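Long-range contacts in capsular polysaccharide export system protein KpsC (PDB 6MGD), which transfers Kdo sugars in beta-2,7 linkage, probably from a cytidine-monophosphate-activated donor, while building the glycolipid that carries Gram-negative capsules: residues 239-244 with 255-260; 43-48 with 63-68; 300-305 with 315-320; 196-201 with 221-226. One frame throughout, in Å; residues are numbered along the deposited sequence.

Contact 1 (239-244 with 255-260); sequences VHVLTS and KPVTCY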
loop_
_atom_site.group_PDB
_atom_site.type_symbol
_atom_site.label_atom_id
_atom_site.label_comp_id
_atom_site.label_asym_id
_atom_site.label_seq_id
_atom_site.Cartn_x
_atom_site.Cartn_y
_atom_site.Cartn_z
ATOM N N VAL A 239 5.005 -14.774 7.361
ATOM C CA VAL A 239 3.915 -14.302 6.510
ATOM C C VAL A 239 4.410 -14.280 5.068
ATOM O O VAL A 239 5.413 -13.625 4.759
ATOM C CB VAL A 239 3.423 -12.912 6.941
ATOM C CG1 VAL A 239 2.191 -12.512 6.143
ATOM C CG2 VAL A 239 3.131 -12.890 8.430
ATOM N N HIS A 240 3.711 -14.984 4.180
ATOM C CA HIS A 240 4.090 -15.073 2.773
ATOM C C HIS A 240 3.011 -14.419 1.921
ATOM O O HIS A 240 1.870 -14.893 1.885
ATOM C CB HIS A 240 4.313 -16.527 2.351
ATOM C CG HIS A 240 5.511 -17.163 2.990
ATOM N ND1 HIS A 240 6.331 -18.045 2.321
ATOM C CD2 HIS A 240 6.025 -17.045 4.238
ATOM C CE1 HIS A 240 7.299 -18.442 3.129
ATOM N NE2 HIS A 240 7.137 -17.850 4.297
ATOM N N VAL A 241 3.376 -13.336 1.230
ATOM C CA VAL A 241 2.429 -12.513 0.491
ATOM C C VAL A 241 2.898 -12.369 -0.952
ATOM O O VAL A 241 3.997 -12.781 -1.322
ATOM C CB VAL A 241 2.248 -11.120 1.128
ATOM C CG1 VAL A 241 1.954 -11.244 2.614
ATOM C CG2 VAL A 241 3.486 -10.266 0.894
ATOM N N LEU A 242 2.032 -11.769 -1.770
ATOM C CA LEU A 242 2.398 -11.355 -3.119
ATOM C C LEU A 242 2.732 -9.866 -3.106
ATOM O O LEU A 242 3.907 -9.491 -3.050
ATOM C CB LEU A 242 1.269 -11.666 -4.106
ATOM C CG LEU A 242 1.584 -11.604 -5.607
ATOM C CD1 LEU A 242 2.760 -12.507 -5.959
ATOM C CD2 LEU A 242 0.358 -11.980 -6.434
ATOM N N THR A 243 1.707 -9.006 -3.141
ATOM C CA THR A 243 1.899 -7.564 -3.007
ATOM C C THR A 243 0.989 -6.965 -1.939
ATOM O O THR A 243 0.723 -5.759 -1.967
ATOM C CB THR A 243 1.661 -6.838 -4.335
ATOM O OG1 THR A 243 0.286 -6.973 -4.714
ATOM C CG2 THR A 243 2.554 -7.397 -5.433
ATOM N N SER A 244 0.509 -7.774 -0.998
ATOM C CA SER A 244 -0.509 -7.313 -0.066
ATOM C C SER A 244 0.061 -6.317 0.939
ATOM O O SER A 244 1.167 -6.495 1.458
ATOM C CB SER A 244 -1.125 -8.498 0.674
ATOM O OG SER A 244 -2.233 -8.085 1.452
ATOM N N LYS A 255 6.893 -9.782 12.581
ATOM C CA LYS A 255 6.949 -11.143 12.069
ATOM C C LYS A 255 7.710 -11.184 10.743
ATOM O O LYS A 255 7.551 -10.289 9.908
ATOM C CB LYS A 255 5.539 -11.704 11.880
ATOM C CG LYS A 255 4.828 -12.046 13.181
ATOM C CD LYS A 255 5.538 -13.183 13.896
ATOM C CE LYS A 255 4.873 -13.516 15.218
ATOM N NZ LYS A 255 5.596 -14.605 15.933
ATOM N N PRO A 256 8.545 -12.203 10.533
ATOM C CA PRO A 256 9.250 -12.324 9.251
ATOM C C PRO A 256 8.266 -12.515 8.106
ATOM O O PRO A 256 7.272 -13.235 8.228
ATOM C CB PRO A 256 10.140 -13.558 9.445
ATOM C CG PRO A 256 10.241 -13.740 10.928
ATOM C CD PRO A 256 8.935 -13.256 11.486
ATOM N N VAL A 257 8.545 -11.858 6.984
ATOM C CA VAL A 257 7.641 -11.851 5.842
ATOM C C VAL A 257 8.429 -12.128 4.570
ATOM O O VAL A 257 9.472 -11.508 4.329
ATOM C CB VAL A 257 6.877 -10.519 5.730
ATOM C CG1 VAL A 257 7.791 -9.372 6.073
ATOM C CG2 VAL A 257 6.293 -10.345 4.330
ATOM N N THR A 258 7.927 -13.058 3.762
ATOM C CA THR A 258 8.489 -13.392 2.461
ATOM C C THR A 258 7.589 -12.819 1.375
ATOM O O THR A 258 6.368 -12.998 1.418
ATOM C CB THR A 258 8.622 -14.910 2.298
ATOM O OG1 THR A 258 9.560 -15.414 3.257
ATOM C CG2 THR A 258 9.091 -15.270 0.893
ATOM N N CYS A 259 8.186 -12.125 0.411
ATOM C CA CYS A 259 7.444 -11.483 -0.666
ATOM C C CYS A 259 7.635 -12.263 -1.959
ATOM O O CYS A 259 8.768 -12.553 -2.353
ATOM C CB CYS A 259 7.890 -10.031 -0.851
ATOM S SG CYS A 259 7.505 -8.948 0.549
ATOM N N TYR A 260 6.525 -12.608 -2.609
ATOM C CA TYR A 260 6.566 -13.290 -3.893
ATOM C C TYR A 260 6.356 -12.345 -5.067
ATOM O O TYR A 260 6.488 -12.772 -6.219
ATOM C CB TYR A 260 5.524 -14.415 -3.928
ATOM C CG TYR A 260 5.855 -15.567 -3.001
ATOM C CD1 TYR A 260 5.685 -15.448 -1.626
ATOM C CD2 TYR A 260 6.341 -16.771 -3.499
ATOM C CE1 TYR A 260 5.990 -16.490 -0.775
ATOM C CE2 TYR A 260 6.647 -17.823 -2.653
ATOM C CZ TYR A 260 6.468 -17.676 -1.290
ATOM O OH TYR A 260 6.768 -18.714 -0.437
#
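H240 and T258 lie side by side on adjacent parallel strands, pointing the same way, with Y260 two residues further along. Following the histidine outward, CB of H240 comes within 3.5 Å of CE1 of Y260. A chi1 of -68° then sets CG anti to the carbonyl carbon, where it meets the tyrosine ring at its edge. T258 covers one face of the imidazole: its CB sits 3.7 Å from the H240 ring centroid, straight above it, a CH-pi contact. CD2 meets this CB, and CE1 lies near both Y260 OH and T258 OG1. At the rim, H240 ND1 shares a 2.9 Å hydrogen bond with Y260 OH, which lies in the imidazole plane; NE2 reaches E238, while T258 OG1 turns to T272. An alanine in place of H240 would probably leave Y260 OH without its imidazole mate and open a gap beside T258. The other face of the sheet is apolar, with V241 CG2 4.2 Å from C259 SG. Four backbone hydrogen bonds tie the strands of this beta-alpha-beta unit, connected by helix 246-253. Two polar bonds at its nitrogens, together with T258 over its face, would probably hold the buried imidazole against turning about CB-CG.

Contact 2 (43-48 with 63-68); sequences KIRLLV and SVEVYR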
loop_
_atom_site.group_PDB
_atom_site.type_symbol
_atom_site.label_atom_id
_atom_site.label_comp_id
_atom_site.label_asym_id
_atom_site.label_seq_id
_atom_site.Cartn_x
_atom_site.Cartn_y
_atom_site.Cartn_z
ATOM N N LYS A 43 0.429 25.206 -18.541
ATOM C CA LYS A 43 0.673 23.980 -17.792
ATOM C C LYS A 43 -0.468 23.783 -16.805
ATOM O O LYS A 43 -1.046 24.752 -16.304
ATOM C CB LYS A 43 2.018 24.017 -17.058
ATOM C CG LYS A 43 2.148 25.140 -16.043
ATOM C CD LYS A 43 3.444 25.030 -15.253
ATOM C CE LYS A 43 4.658 25.144 -16.159
ATOM N NZ LYS A 43 5.932 25.098 -15.388
ATOM N N ILE A 44 -0.792 22.516 -16.538
ATOM C CA ILE A 44 -1.875 22.161 -15.631
ATOM C C ILE A 44 -1.385 21.099 -14.655
ATOM O O ILE A 44 -0.435 20.359 -14.923
ATOM C CB ILE A 44 -3.129 21.650 -16.375
ATOM C CG1 ILE A 44 -2.840 20.312 -17.057
ATOM C CG2 ILE A 44 -3.621 22.678 -17.388
ATOM C CD1 ILE A 44 -4.065 19.654 -17.643
ATOM N N ARG A 45 -2.055 21.035 -13.508
ATOM C CA ARG A 45 -1.840 19.991 -12.512
ATOM C C ARG A 45 -3.046 19.060 -12.553
ATOM O O ARG A 45 -4.160 19.463 -12.200
ATOM C CB ARG A 45 -1.654 20.583 -11.117
ATOM C CG ARG A 45 -0.359 21.348 -10.916
ATOM C CD ARG A 45 -0.337 22.002 -9.545
ATOM N NE ARG A 45 1.015 22.332 -9.105
ATOM C CZ ARG A 45 1.590 23.519 -9.268
ATOM N NH1 ARG A 45 2.825 23.722 -8.830
ATOM N NH2 ARG A 45 0.932 24.505 -9.868
ATOM N N LEU A 46 -2.825 17.823 -12.983
ATOM C CA LEU A 46 -3.893 16.842 -13.120
ATOM C C LEU A 46 -3.841 15.854 -11.961
ATOM O O LEU A 46 -2.772 15.329 -11.633
ATOM C CB LEU A 46 -3.783 16.101 -14.452
ATOM C CG LEU A 46 -4.963 15.200 -14.819
ATOM C CD1 LEU A 46 -6.228 16.030 -14.989
ATOM C CD2 LEU A 46 -4.663 14.400 -16.080
ATOM N N LEU A 47 -4.995 15.608 -11.344
ATOM C CA LEU A 47 -5.133 14.596 -10.306
ATOM C C LEU A 47 -5.742 13.346 -10.928
ATOM O O LEU A 47 -6.883 13.374 -11.404
ATOM C CB LEU A 47 -5.997 15.104 -9.152
ATOM C CG LEU A 47 -5.412 16.267 -8.349
ATOM C CD1 LEU A 47 -6.370 16.724 -7.255
ATOM C CD2 LEU A 47 -4.068 15.875 -7.758
ATOM N N VAL A 48 -4.978 12.259 -10.938
ATOM C CA VAL A 48 -5.436 10.987 -11.478
ATOM C C VAL A 48 -5.397 9.956 -10.360
ATOM O O VAL A 48 -4.632 10.081 -9.398
ATOM C CB VAL A 48 -4.589 10.535 -12.693
ATOM C CG1 VAL A 48 -3.289 9.889 -12.243
ATOM C CG2 VAL A 48 -5.382 9.593 -13.584
ATOM N N SER A 63 4.186 19.214 -19.838
ATOM C CA SER A 63 3.512 20.341 -19.205
ATOM C C SER A 63 2.283 19.926 -18.408
ATOM O O SER A 63 1.746 20.748 -17.657
ATOM C CB SER A 63 3.120 21.383 -20.256
ATOM O OG SER A 63 4.265 21.986 -20.834
ATOM N N VAL A 64 1.824 18.684 -18.546
ATOM C CA VAL A 64 0.724 18.162 -17.741
ATOM C C VAL A 64 1.348 17.465 -16.537
ATOM O O VAL A 64 1.792 16.319 -16.627
ATOM C CB VAL A 64 -0.174 17.219 -18.543
ATOM C CG1 VAL A 64 -1.304 16.694 -17.670
ATOM C CG2 VAL A 64 -0.730 17.925 -19.767
ATOM N N GLU A 65 1.394 18.165 -15.405
ATOM C CA GLU A 65 1.942 17.599 -14.180
ATOM C C GLU A 65 0.925 16.638 -13.577
ATOM O O GLU A 65 -0.179 17.047 -13.202
ATOM C CB GLU A 65 2.300 18.706 -13.191
ATOM C CG GLU A 65 3.011 18.213 -11.941
ATOM C CD GLU A 65 3.418 19.346 -11.017
ATOM O OE1 GLU A 65 2.992 20.496 -11.261
ATOM O OE2 GLU A 65 4.165 19.087 -10.049
ATOM N N VAL A 66 1.295 15.365 -13.486
ATOM C CA VAL A 66 0.381 14.308 -13.068
ATOM C C VAL A 66 0.675 13.935 -11.622
ATOM O O VAL A 66 1.823 13.643 -11.264
ATOM C CB VAL A 66 0.495 13.079 -13.985
ATOM C CG1 VAL A 66 -0.333 11.927 -13.435
ATOM C CG2 VAL A 66 0.056 13.433 -15.399
ATOM N N TYR A 67 -0.364 13.950 -10.793
ATOM C CA TYR A 67 -0.323 13.399 -9.446
ATOM C C TYR A 67 -1.176 12.140 -9.429
ATOM O O TYR A 67 -2.354 12.182 -9.798
ATOM C CB TYR A 67 -0.832 14.406 -8.416
ATOM C CG TYR A 67 0.094 15.573 -8.175
ATOM C CD1 TYR A 67 0.118 16.659 -9.040
ATOM C CD2 TYR A 67 0.937 15.594 -7.072
ATOM C CE1 TYR A 67 0.963 17.731 -8.817
ATOM C CE2 TYR A 67 1.784 16.661 -6.840
ATOM C CZ TYR A 67 1.792 17.727 -7.715
ATOM O OH TYR A 67 2.634 18.790 -7.487
ATOM N N ARG A 68 -0.585 11.026 -9.015
ATOM C CA ARG A 68 -1.295 9.758 -8.915
ATOM C C ARG A 68 -1.730 9.549 -7.469
ATOM O O ARG A 68 -0.889 9.435 -6.572
ATOM C CB ARG A 68 -0.419 8.608 -9.414
ATOM C CG ARG A 68 -0.172 8.676 -10.917
ATOM C CD ARG A 68 0.813 7.630 -11.409
ATOM N NE ARG A 68 0.835 7.567 -12.869
ATOM C CZ ARG A 68 1.552 8.373 -13.648
ATOM N NH1 ARG A 68 1.499 8.237 -14.965
ATOM N NH2 ARG A 68 2.320 9.313 -13.116
#
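R45 has CG anti to its carbonyl carbon (chi1 -69°), and E65, its partner on the next strand, has CG anti to the backbone N (chi1 -174°); both chains then run out extended, side by side. They belong to a beta-alpha-beta unit in which strands 44-49 and 64-71, connected through helix 52-56, lie parallel in register. E65 OE1 sits over one face of the guanidinium, 3.5 Å from R45 NE, with the two planes 42° apart. This is a salt bridge of charge alone, since no N-H points at the oxygen. Y67 OH lies at the edge of the same guanidinium, and R45 NH2 also has a long, weak ion pair with D3. An alanine in place of R45 would probably leave the E65 carboxylate without its opposite charge across the strands. Further along this face, L47 CD2 packs 3.6 Å from Y67 CB, and F4 meets the Y67 ring edge-to-face. Five backbone hydrogen bonds hold the pair, among them Y67 N to L46 O at 2.9 Å. The opposite face is largely aliphatic: I44 CG1 is 4.0 Å from V64 CG1, and V48 CG1 touches V66 CG1 at 3.8 Å and R68 CG at 3.6 Å. R68 carries its charge on to E54 in helix 52-56, and V66 CG1 lies 3.7 Å above the plane of the R68 guanidinium, offset toward its rim.

Contact 3 (300-305 with 315-320); sequences YVSLID and IFELVN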
loop_
_atom_site.group_PDB
_atom_site.type_symbol
_atom_site.label_atom_id
_atom_site.label_comp_id
_atom_site.label_asym_id
_atom_site.label_seq_id
_atom_site.Cartn_x
_atom_site.Cartn_y
_atom_site.Cartn_z
ATOM N N TYR A 300 -2.252 13.656 5.727
ATOM C CA TYR A 300 -3.202 13.358 6.792
ATOM C C TYR A 300 -4.024 14.603 7.082
ATOM O O TYR A 300 -3.462 15.671 7.345
ATOM C CB TYR A 300 -2.493 12.885 8.068
ATOM C CG TYR A 300 -1.687 11.612 7.914
ATOM C CD1 TYR A 300 -0.325 11.658 7.644
ATOM C CD2 TYR A 300 -2.286 10.365 8.050
ATOM C CE1 TYR A 300 0.419 10.498 7.506
ATOM C CE2 TYR A 300 -1.551 9.198 7.916
ATOM C CZ TYR A 300 -0.199 9.271 7.643
ATOM O OH TYR A 300 0.537 8.112 7.505
ATOM N N VAL A 301 -5.347 14.466 7.032
ATOM C CA VAL A 301 -6.271 15.554 7.333
ATOM C C VAL A 301 -7.219 15.089 8.428
ATOM O O VAL A 301 -7.789 13.996 8.339
ATOM C CB VAL A 301 -7.058 16.003 6.086
ATOM C CG1 VAL A 301 -8.232 16.889 6.483
ATOM C CG2 VAL A 301 -6.141 16.738 5.121
ATOM N N SER A 302 -7.385 15.918 9.456
ATOM C CA SER A 302 -8.234 15.567 10.587
ATOM C C SER A 302 -9.681 15.373 10.151
ATOM O O SER A 302 -10.216 16.143 9.350
ATOM C CB SER A 302 -8.157 16.656 11.657
ATOM O OG SER A 302 -9.136 16.450 12.659
ATOM N N LEU A 303 -10.319 14.334 10.694
ATOM C CA LEU A 303 -11.729 14.097 10.409
ATOM C C LEU A 303 -12.640 15.081 11.131
ATOM O O LEU A 303 -13.789 15.259 10.715
ATOM C CB LEU A 303 -12.117 12.670 10.798
ATOM C CG LEU A 303 -11.360 11.510 10.154
ATOM C CD1 LEU A 303 -11.798 10.191 10.773
ATOM C CD2 LEU A 303 -11.573 11.490 8.648
ATOM N N ILE A 304 -12.156 15.725 12.193
ATOM C CA ILE A 304 -13.005 16.557 13.038
ATOM C C ILE A 304 -13.049 17.988 12.515
ATOM O O ILE A 304 -14.130 18.530 12.258
ATOM C CB ILE A 304 -12.529 16.522 14.502
ATOM C CG1 ILE A 304 -12.682 15.113 15.080
ATOM C CG2 ILE A 304 -13.302 17.534 15.340
ATOM C CD1 ILE A 304 -12.422 15.035 16.569
ATOM N N ASP A 305 -11.880 18.615 12.362
ATOM C CA ASP A 305 -11.817 20.007 11.938
ATOM C C ASP A 305 -11.342 20.202 10.505
ATOM O O ASP A 305 -11.535 21.290 9.956
ATOM C CB ASP A 305 -10.907 20.818 12.876
ATOM C CG ASP A 305 -9.582 20.131 13.148
ATOM O OD1 ASP A 305 -8.810 19.906 12.191
ATOM O OD2 ASP A 305 -9.309 19.825 14.328
ATOM N N ILE A 315 -3.596 8.625 14.059
ATOM C CA ILE A 315 -3.836 7.409 14.828
ATOM C C ILE A 315 -4.645 7.724 16.078
ATOM O O ILE A 315 -5.578 6.992 16.428
ATOM C CB ILE A 315 -2.502 6.720 15.167
ATOM C CG1 ILE A 315 -1.829 6.213 13.890
ATOM C CG2 ILE A 315 -2.721 5.584 16.159
ATOM C CD1 ILE A 315 -0.508 5.520 14.128
ATOM N N PHE A 316 -4.314 8.826 16.761
ATOM C CA PHE A 316 -5.068 9.223 17.946
ATOM C C PHE A 316 -6.536 9.466 17.613
ATOM O O PHE A 316 -7.423 9.135 18.409
ATOM C CB PHE A 316 -4.453 10.476 18.569
ATOM C CG PHE A 316 -3.076 10.265 19.129
ATOM C CD1 PHE A 316 -2.700 9.034 19.641
ATOM C CD2 PHE A 316 -2.156 11.302 19.146
ATOM C CE1 PHE A 316 -1.432 8.841 20.159
ATOM C CE2 PHE A 316 -0.887 11.115 19.663
ATOM C CZ PHE A 316 -0.525 9.883 20.169
ATOM N N GLU A 317 -6.811 10.043 16.440
ATOM C CA GLU A 317 -8.196 10.295 16.055
ATOM C C GLU A 317 -8.936 8.994 15.773
ATOM O O GLU A 317 -10.088 8.828 16.189
ATOM C CB GLU A 317 -8.244 11.219 14.839
ATOM C CG GLU A 317 -8.740 12.615 15.163
ATOM C CD GLU A 317 -8.735 13.538 13.963
ATOM O OE1 GLU A 317 -9.339 13.185 12.927
ATOM O OE2 GLU A 317 -8.119 14.619 14.059
ATOM N N LEU A 318 -8.292 8.062 15.068
ATOM C CA LEU A 318 -8.916 6.768 14.805
ATOM C C LEU A 318 -9.047 5.957 16.084
ATOM O O LEU A 318 -10.025 5.223 16.268
ATOM C CB LEU A 318 -8.100 5.998 13.765
ATOM C CG LEU A 318 -8.556 6.050 12.307
ATOM C CD1 LEU A 318 -9.256 7.357 11.993
ATOM C CD2 LEU A 318 -7.364 5.855 11.389
ATOM N N VAL A 319 -8.068 6.082 16.978
ATOM C CA VAL A 319 -8.119 5.375 18.250
ATOM C C VAL A 319 -9.243 5.923 19.126
ATOM O O VAL A 319 -9.993 5.160 19.746
ATOM C CB VAL A 319 -6.745 5.461 18.939
ATOM C CG1 VAL A 319 -6.888 5.224 20.378
ATOM C CG2 VAL A 319 -5.800 4.423 18.372
ATOM N N ASN A 320 -9.394 7.247 19.180
ATOM C CA ASN A 320 -10.497 7.849 19.919
ATOM C C ASN A 320 -11.832 7.742 19.191
ATOM O O ASN A 320 -12.860 8.131 19.757
ATOM C CB ASN A 320 -10.192 9.319 20.227
ATOM C CG ASN A 320 -9.240 9.481 21.396
ATOM O OD1 ASN A 320 -9.634 9.343 22.555
ATOM N ND2 ASN A 320 -7.980 9.776 21.099
#
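E317 reaches out from its helix and takes hold of the loop at S302 and L303 with both carboxylate oxygens. S302 OG donates to OE2 of E317 over a short 2.5 Å, arriving on the syn side but 28° out of the carboxylate plane. The backbone N of L303 gives a 2.7 Å bond to E317 OE1, which receives it on its syn lone pair. The carboxylate is thus gripped by one hydroxyl and one amide from consecutive residues, which limits how far it can turn about its last bond. Beside it, L303 CB lies 3.5 Å from E317 OE1, and beyond the acid L303 and L318 cross at about a right angle, CD1 of L303 to CD1 of L318 at 4.0 Å.

The next shell explains why the loop presents these donors. With S302 OG anti to its backbone N (chi1 170°), the hydroxyl also accepts from I304 N at 3.1 Å, an ST turn that holds the loop's bend and places the hydroxyl in front of E317. D305 OD2 stands 5.3 Å from E317 OE2, a like charge that might make the carboxylate somewhat easier to protonate, though the two donors would work the other way.

The loop follows strand 298-300, an edge strand of the mixed sheet, and leads into helix 311-322, so the contact folds the chain back on itself. V301 rests on R19 and F20 of helix 11-20, Y300 on A311 and A314, and I315 faces V126 and L130 of helix 117-132.

Contact 4 (196-201 with 221-226); sequences YKPHPD and DEICVN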
loop_
_atom_site.group_PDB
_atom_site.type_symbol
_atom_site.label_atom_id
_atom_site.label_comp_id
_atom_site.label_asym_id
_atom_site.label_seq_id
_atom_site.Cartn_x
_atom_site.Cartn_y
_atom_site.Cartn_z
ATOM N N TYR A 196 -4.411 -20.471 4.387
ATOM C CA TYR A 196 -4.748 -19.453 3.402
ATOM C C TYR A 196 -5.915 -18.621 3.913
ATOM O O TYR A 196 -7.008 -19.150 4.148
ATOM C CB TYR A 196 -5.094 -20.086 2.055
ATOM C CG TYR A 196 -5.552 -19.093 1.010
ATOM C CD1 TYR A 196 -4.681 -18.135 0.505
ATOM C CD2 TYR A 196 -6.851 -19.121 0.519
ATOM C CE1 TYR A 196 -5.092 -17.230 -0.455
ATOM C CE2 TYR A 196 -7.271 -18.219 -0.442
ATOM C CZ TYR A 196 -6.387 -17.276 -0.924
ATOM O OH TYR A 196 -6.799 -16.375 -1.879
ATOM N N LYS A 197 -5.678 -17.322 4.088
ATOM C CA LYS A 197 -6.727 -16.390 4.468
ATOM C C LYS A 197 -7.215 -15.680 3.215
ATOM O O LYS A 197 -6.555 -14.741 2.745
ATOM C CB LYS A 197 -6.213 -15.380 5.494
ATOM C CG LYS A 197 -7.269 -14.400 5.958
ATOM C CD LYS A 197 -6.703 -12.998 6.074
ATOM C CE LYS A 197 -7.728 -12.048 6.665
ATOM N NZ LYS A 197 -8.214 -12.534 7.985
ATOM N N PRO A 198 -8.342 -16.081 2.637
ATOM C CA PRO A 198 -8.806 -15.431 1.409
ATOM C C PRO A 198 -9.247 -14.002 1.675
ATOM O O PRO A 198 -9.681 -13.654 2.776
ATOM C CB PRO A 198 -9.985 -16.305 0.971
ATOM C CG PRO A 198 -10.494 -16.894 2.245
ATOM C CD PRO A 198 -9.282 -17.111 3.111
ATOM N N HIS A 199 -9.119 -13.170 0.648
ATOM C CA HIS A 199 -9.526 -11.781 0.776
ATOM C C HIS A 199 -11.032 -11.708 1.019
ATOM O O HIS A 199 -11.794 -12.487 0.433
ATOM C CB HIS A 199 -9.151 -10.993 -0.480
ATOM C CG HIS A 199 -9.300 -9.511 -0.330
ATOM N ND1 HIS A 199 -10.488 -8.855 -0.570
ATOM C CD2 HIS A 199 -8.413 -8.560 0.044
ATOM C CE1 HIS A 199 -10.326 -7.562 -0.353
ATOM N NE2 HIS A 199 -9.075 -7.356 0.020
ATOM N N PRO A 200 -11.496 -10.802 1.885
ATOM C CA PRO A 200 -12.938 -10.751 2.177
ATOM C C PRO A 200 -13.796 -10.405 0.972
ATOM O O PRO A 200 -14.864 -11.003 0.787
ATOM C CB PRO A 200 -13.033 -9.673 3.269
ATOM C CG PRO A 200 -11.785 -8.858 3.116
ATOM C CD PRO A 200 -10.732 -9.833 2.688
ATOM N N ASP A 201 -13.349 -9.473 0.131
ATOM C CA ASP A 201 -14.173 -8.964 -0.960
ATOM C C ASP A 201 -14.302 -9.949 -2.118
ATOM O O ASP A 201 -14.658 -9.549 -3.232
ATOM C CB ASP A 201 -13.611 -7.637 -1.475
ATOM C CG ASP A 201 -14.084 -6.448 -0.660
ATOM O OD1 ASP A 201 -14.962 -6.630 0.209
ATOM O OD2 ASP A 201 -13.577 -5.330 -0.893
ATOM N N ASP A 221 -2.964 -26.114 3.882
ATOM C CA ASP A 221 -3.506 -27.100 4.811
ATOM C C ASP A 221 -4.942 -26.765 5.201
ATOM O O ASP A 221 -5.837 -27.609 5.087
ATOM C CB ASP A 221 -2.608 -27.198 6.042
ATOM C CG ASP A 221 -1.242 -27.765 5.712
ATOM O OD1 ASP A 221 -1.166 -28.959 5.352
ATOM O OD2 ASP A 221 -0.249 -27.012 5.782
ATOM N N GLU A 222 -5.185 -25.542 5.662
ATOM C CA GLU A 222 -6.533 -25.090 5.976
ATOM C C GLU A 222 -6.765 -23.721 5.352
ATOM O O GLU A 222 -5.830 -23.042 4.920
ATOM C CB GLU A 222 -6.780 -25.046 7.494
ATOM C CG GLU A 222 -6.485 -23.707 8.154
ATOM C CD GLU A 222 -6.978 -23.647 9.592
ATOM O OE1 GLU A 222 -6.135 -23.582 10.511
ATOM O OE2 GLU A 222 -8.209 -23.678 9.801
ATOM N N ILE A 223 -8.033 -23.323 5.300
ATOM C CA ILE A 223 -8.450 -22.059 4.703
ATOM C C ILE A 223 -9.152 -21.268 5.798
ATOM O O ILE A 223 -10.310 -21.547 6.130
ATOM C CB ILE A 223 -9.357 -22.267 3.484
ATOM C CG1 ILE A 223 -8.588 -22.996 2.378
ATOM C CG2 ILE A 223 -9.905 -20.937 2.971
ATOM C CD1 ILE A 223 -9.376 -23.225 1.095
ATOM N N CYS A 224 -8.457 -20.285 6.372
ATOM C CA CYS A 224 -9.008 -19.476 7.461
ATOM C C CYS A 224 -9.948 -18.438 6.866
ATOM O O CYS A 224 -9.525 -17.342 6.498
ATOM C CB CYS A 224 -7.898 -18.810 8.265
ATOM S SG CYS A 224 -8.391 -18.254 9.918
ATOM N N VAL A 225 -11.234 -18.779 6.798
ATOM C CA VAL A 225 -12.209 -17.917 6.145
ATOM C C VAL A 225 -12.607 -16.717 6.998
ATOM O O VAL A 225 -13.089 -15.717 6.453
ATOM C CB VAL A 225 -13.449 -18.727 5.739
ATOM C CG1 VAL A 225 -13.244 -19.331 4.356
ATOM C CG2 VAL A 225 -13.707 -19.833 6.753
ATOM N N ASN A 226 -12.421 -16.771 8.315
ATOM C CA ASN A 226 -12.622 -15.558 9.097
ATOM C C ASN A 226 -11.759 -15.534 10.347
ATOM O O ASN A 226 -10.575 -15.885 10.311
ATOM C CB ASN A 226 -14.096 -15.385 9.491
ATOM C CG ASN A 226 -14.497 -13.915 9.643
ATOM O OD1 ASN A 226 -13.788 -13.116 10.262
ATOM N ND2 ASN A 226 -15.640 -13.557 9.068
#
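P198 and I223 cross at about a right angle, the proline ring coming up to the methyl branch of the isoleucine with P198 CD 3.9 Å from I223 CG2. That branch is anti to the I223 backbone N, and it is shared: Y196 CD2 approaches the same CG2 at 4.3 Å, the tyrosine ring lying oblique to it. Y196 itself has CG anti to its backbone N (chi1 176°), and the N of P198 sits above one face of its ring, toward the rim. Next to the proline-isoleucine contact, P198 CG lies 4.2 Å from V225 CG1.

These side chains gather where the parallel sheet of a Rossmann-like domain runs out. Strand 222-223 is one of its two edge strands, paired only loosely with strand 193-197. Y196 N bonds to E222 O at 3.0 Å and nearly straight, but the bond from C224 N to Y196 O, 2.9 Å long, is bent to 126° and weak. The next rung would have to come from P198, which has no N-H; C224 O faces P198 CD instead, at 3.4 Å. K197 CG passes the same carbonyl, 3.7 Å from C224 O, before its chain bends toward S229, to which NZ makes a weak hydrogen bond. Y196 also packs on N178 and L182 of helix 178-188, while C224 touches I232 of helix 230-233. D221 OD2, just ahead of the weak strand, accepts from I194 N.

Overall arrangement
Along the chain the order is contact 2, contact 4, contact 1, contact 3, each closing before the next opens. Contacts 4 and 1 lie in the same six-stranded parallel sheet, their centres about 15 Å apart, and strand 155-159 runs between strands 193-197 and 238-241. Contact 2 belongs to the mixed sheet, its centre about 33 Å from that of contact 1 and on the other side of the chain's centre. Contact 3 begins at the end of strand 298-300 of that mixed sheet, about 28 Å from contact 2 between centres. The chain therefore returns to its first sheet after completing the second, consistent with a two-domain GT-B glycosyltransferase.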